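Local coordinates for protein aminotransferase (Streptomyces pactum, PDB 4ZM4) that belongs to the class-III aminotransferases, a family of pyridoxal-phosphate-dependent enzymes, and assembles as a dimer, at residues B[82-87]-B[315-320]. The protein carries 1 engineered substitution. Sequence-based numbering, arbitrary orientation.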
ATOM      1  N   ALA B  82      10.922  18.230  -5.276  1.00 29.80           N
ATOM      2  CA  ALA B  82       9.918  17.903  -6.293  1.00 29.34           C
ATOM      3  C   ALA B  82       8.593  17.428  -5.649  1.00 29.23           C
ATOM      4  O   ALA B  82       7.496  17.874  -6.032  1.00 27.83           O
ATOM      5  CB  ALA B  82      10.455  16.875  -7.280  1.00 29.86           C
ATOM      6  N   VAL B  83       8.692  16.580  -4.635  1.00 28.68           N
ATOM      7  CA  VAL B  83       7.483  16.050  -3.975  1.00 27.94           C
ATOM      8  C   VAL B  83       6.749  17.131  -3.197  1.00 26.43           C
ATOM      9  O   VAL B  83       5.529  17.265  -3.315  1.00 28.01           O
ATOM     10  CB  VAL B  83       7.816  14.860  -3.071  1.00 29.53           C
ATOM     11  CG1 VAL B  83       6.584  14.400  -2.319  1.00 32.22           C
ATOM     12  CG2 VAL B  83       8.387  13.719  -3.893  1.00 30.03           C
ATOM     13  N   ALA B  84       7.489  17.979  -2.498  1.00 26.41           N
ATOM     14  CA  ALA B  84       6.896  19.131  -1.815  1.00 27.75           C
ATOM     15  C   ALA B  84       6.218  20.116  -2.769  1.00 28.59           C
ATOM     16  O   ALA B  84       5.159  20.676  -2.473  1.00 31.39           O
ATOM     17  CB  ALA B  84       7.951  19.857  -0.997  1.00 29.52           C
ATOM     18  N   ASP B  85       6.821  20.338  -3.925  1.00 29.13           N
ATOM     19  CA  ASP B  85       6.186  21.146  -4.952  1.00 27.82           C
ATOM     20  C   ASP B  85       4.839  20.558  -5.401  1.00 26.55           C
ATOM     21  O   ASP B  85       3.896  21.286  -5.661  1.00 28.58           O
ATOM     22  CB  ASP B  85       7.110  21.275  -6.154  1.00 27.55           C
ATOM     23  CG  ASP B  85       6.544  22.194  -7.217  1.00 27.42           C
ATOM     24  OD1 ASP B  85       6.232  23.330  -6.860  1.00 31.80           O
ATOM     25  OD2 ASP B  85       6.419  21.793  -8.391  1.00 27.69           O
ATOM     26  N   GLN B  86       4.779  19.243  -5.507  1.00 26.63           N
ATOM     27  CA  GLN B  86       3.547  18.567  -5.887  1.00 25.04           C
ATOM     28  C   GLN B  86       2.449  18.704  -4.843  1.00 24.02           C
ATOM     29  O   GLN B  86       1.273  18.803  -5.205  1.00 24.48           O
ATOM     30  CB  GLN B  86       3.790  17.078  -6.165  1.00 23.36           C
ATOM     31  CG  GLN B  86       2.726  16.472  -7.055  1.00 23.14           C
ATOM     32  CD  GLN B  86       2.563  17.288  -8.328  1.00 21.56           C
ATOM     33  OE1 GLN B  86       3.527  17.516  -9.036  1.00 20.67           O
ATOM     34  NE2 GLN B  86       1.338  17.719  -8.615  1.00 20.72           N
ATOM     35  N   PHE B  87       2.835  18.724  -3.570  1.00 23.69           N
ATOM     36  CA  PHE B  87       1.882  18.988  -2.487  1.00 25.71           C
ATOM     37  C   PHE B  87       1.240  20.365  -2.630  1.00 25.84           C
ATOM     38  O   PHE B  87       0.083  20.558  -2.276  1.00 26.35           O
ATOM     39  CB  PHE B  87       2.537  18.808  -1.104  1.00 26.70           C
ATOM     40  CG  PHE B  87       2.525  17.384  -0.628  1.00 30.31           C
ATOM     41  CD1 PHE B  87       1.404  16.866   0.004  1.00 35.36           C
ATOM     42  CD2 PHE B  87       3.589  16.544  -0.867  1.00 30.74           C
ATOM     43  CE1 PHE B  87       1.374  15.543   0.406  1.00 37.33           C
ATOM     44  CE2 PHE B  87       3.578  15.239  -0.452  1.00 30.10           C
ATOM     45  CZ  PHE B  87       2.476  14.729   0.167  1.00 34.10           C
ATOM     46  N   HIS B 315      -0.437  11.782  -7.502  1.00 17.67           N
ATOM     47  CA  HIS B 315       0.455  12.740  -8.157  1.00 18.01           C
ATOM     48  C   HIS B 315       1.759  12.948  -7.393  1.00 17.81           C
ATOM     49  O   HIS B 315       2.818  13.056  -8.015  1.00 17.88           O
ATOM     50  CB  HIS B 315      -0.243  14.081  -8.393  1.00 19.02           C
ATOM     51  CG  HIS B 315      -1.646  13.956  -8.892  1.00 18.31           C
ATOM     52  ND1 HIS B 315      -2.023  13.009  -9.805  1.00 18.93           N
ATOM     53  CD2 HIS B 315      -2.776  14.632  -8.560  1.00 19.25           C
ATOM     54  CE1 HIS B 315      -3.328  13.099 -10.022  1.00 19.46           C
ATOM     55  NE2 HIS B 315      -3.811  14.073  -9.277  1.00 19.08           N
ATOM     56  N   ALA B 316       1.694  12.975  -6.066  1.00 17.81           N
ATOM     57  CA  ALA B 316       2.917  13.003  -5.254  1.00 18.33           C
ATOM     58  C   ALA B 316       3.803  11.792  -5.510  1.00 18.91           C
ATOM     59  O   ALA B 316       4.995  11.950  -5.795  1.00 21.07           O
ATOM     60  CB  ALA B 316       2.598  13.090  -3.775  1.00 18.63           C
ATOM     61  N   ALA B 317       3.229  10.595  -5.463  1.00 18.51           N
ATOM     62  CA  ALA B 317       3.994   9.373  -5.736  1.00 19.53           C
ATOM     63  C   ALA B 317       4.661   9.393  -7.115  1.00 19.04           C
ATOM     64  O   ALA B 317       5.847   9.067  -7.239  1.00 20.22           O
ATOM     65  CB  ALA B 317       3.103   8.131  -5.633  1.00 20.44           C
ATOM     66  N   LEU B 318       3.922   9.777  -8.141  1.00 17.87           N
ATOM     67  CA  LEU B 318       4.490   9.836  -9.494  1.00 18.52           C
ATOM     68  C   LEU B 318       5.471  11.012  -9.698  1.00 19.13           C
ATOM     69  O   LEU B 318       6.449  10.885 -10.438  1.00 19.05           O
ATOM     70  CB  LEU B 318       3.387   9.818 -10.556  1.00 18.12           C
ATOM     71  CG  LEU B 318       2.506   8.568 -10.480  1.00 17.60           C
ATOM     72  CD1 LEU B 318       1.683   8.415 -11.759  1.00 18.22           C
ATOM     73  CD2 LEU B 318       3.313   7.292 -10.232  1.00 16.74           C
ATOM     74  N   ARG B 319       5.287  12.105  -8.974  1.00 20.09           N
ATOM     75  CA  ARG B 319       6.330  13.138  -8.937  1.00 20.87           C
ATOM     76  C   ARG B 319       7.638  12.563  -8.372  1.00 21.08           C
ATOM     77  O   ARG B 319       8.740  12.844  -8.872  1.00 21.44           O
ATOM     78  CB  ARG B 319       5.850  14.351  -8.126  1.00 22.58           C
ATOM     79  CG  ARG B 319       6.726  15.591  -8.259  1.00 24.49           C
ATOM     80  CD  ARG B 319       6.679  16.201  -9.659  1.00 24.72           C
ATOM     81  NE  ARG B 319       7.598  17.321  -9.758  1.00 25.36           N
ATOM     82  CZ  ARG B 319       7.310  18.569  -9.420  1.00 27.52           C
ATOM     83  NH1 ARG B 319       6.109  18.910  -8.986  1.00 29.78           N
ATOM     84  NH2 ARG B 319       8.235  19.493  -9.517  1.00 29.17           N
ATOM     85  N   ALA B 320       7.532  11.762  -7.306  1.00 21.27           N
ATOM     86  CA  ALA B 320       8.716  11.142  -6.729  1.00 19.96           C
ATOM     87  C   ALA B 320       9.397  10.198  -7.744  1.00 19.19           C
ATOM     88  O   ALA B 320      10.610  10.155  -7.819  1.00 17.81           O
ATOM     89  CB  ALA B 320       8.360  10.397  -5.445  1.00 19.85           C
TER
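R319 reaches across from helix 315-329 and settles as a knob among A82, V83, D85 and Q86 of helix 77-89. With CG anti to the backbone N (chi1 -168°) and a bend at the next bond, its chain crosses Q86 at a slant and brings the guanidinium to D85. R319 NH1 and NH2 both end on one oxygen, D85 OD2, at 3.0 and 3.1 Å. That oxygen lies in the guanidinium plane, but the carboxylate stands perpendicular to it and is met on its anti side, the two nitrogens somewhat out of its plane on opposite faces. K89, further along the same helix, makes a second salt bridge to D85 OD2. R319 NH1 also donates to Q86 OE1 (2.9 Å, N-H...O 155°), while Q86 NE2 is satisfied by the carbonyl of G90, so both ends of this buried amide are held. A82 O lies over one guanidinium face; it accepts the helix bond from Q86 N, and R319 NH1, although 3.4 Å from it, is badly angled for another. In this fold type I enzyme the contact joins helix 315-329 to helix 77-89, whose V83 and F87 touch F87 and L80 of the second subunit; the segment axes run roughly antiparallel (155°), 8.6 Å apart at closest. Beside the polar group, V83 CG2 meets A320 CB at 3.7 Å, and A316 CB approaches F87 CE2. Q86 CG leans on the carbonyl of H315, whose ring leads away so that NE2 bonds T93.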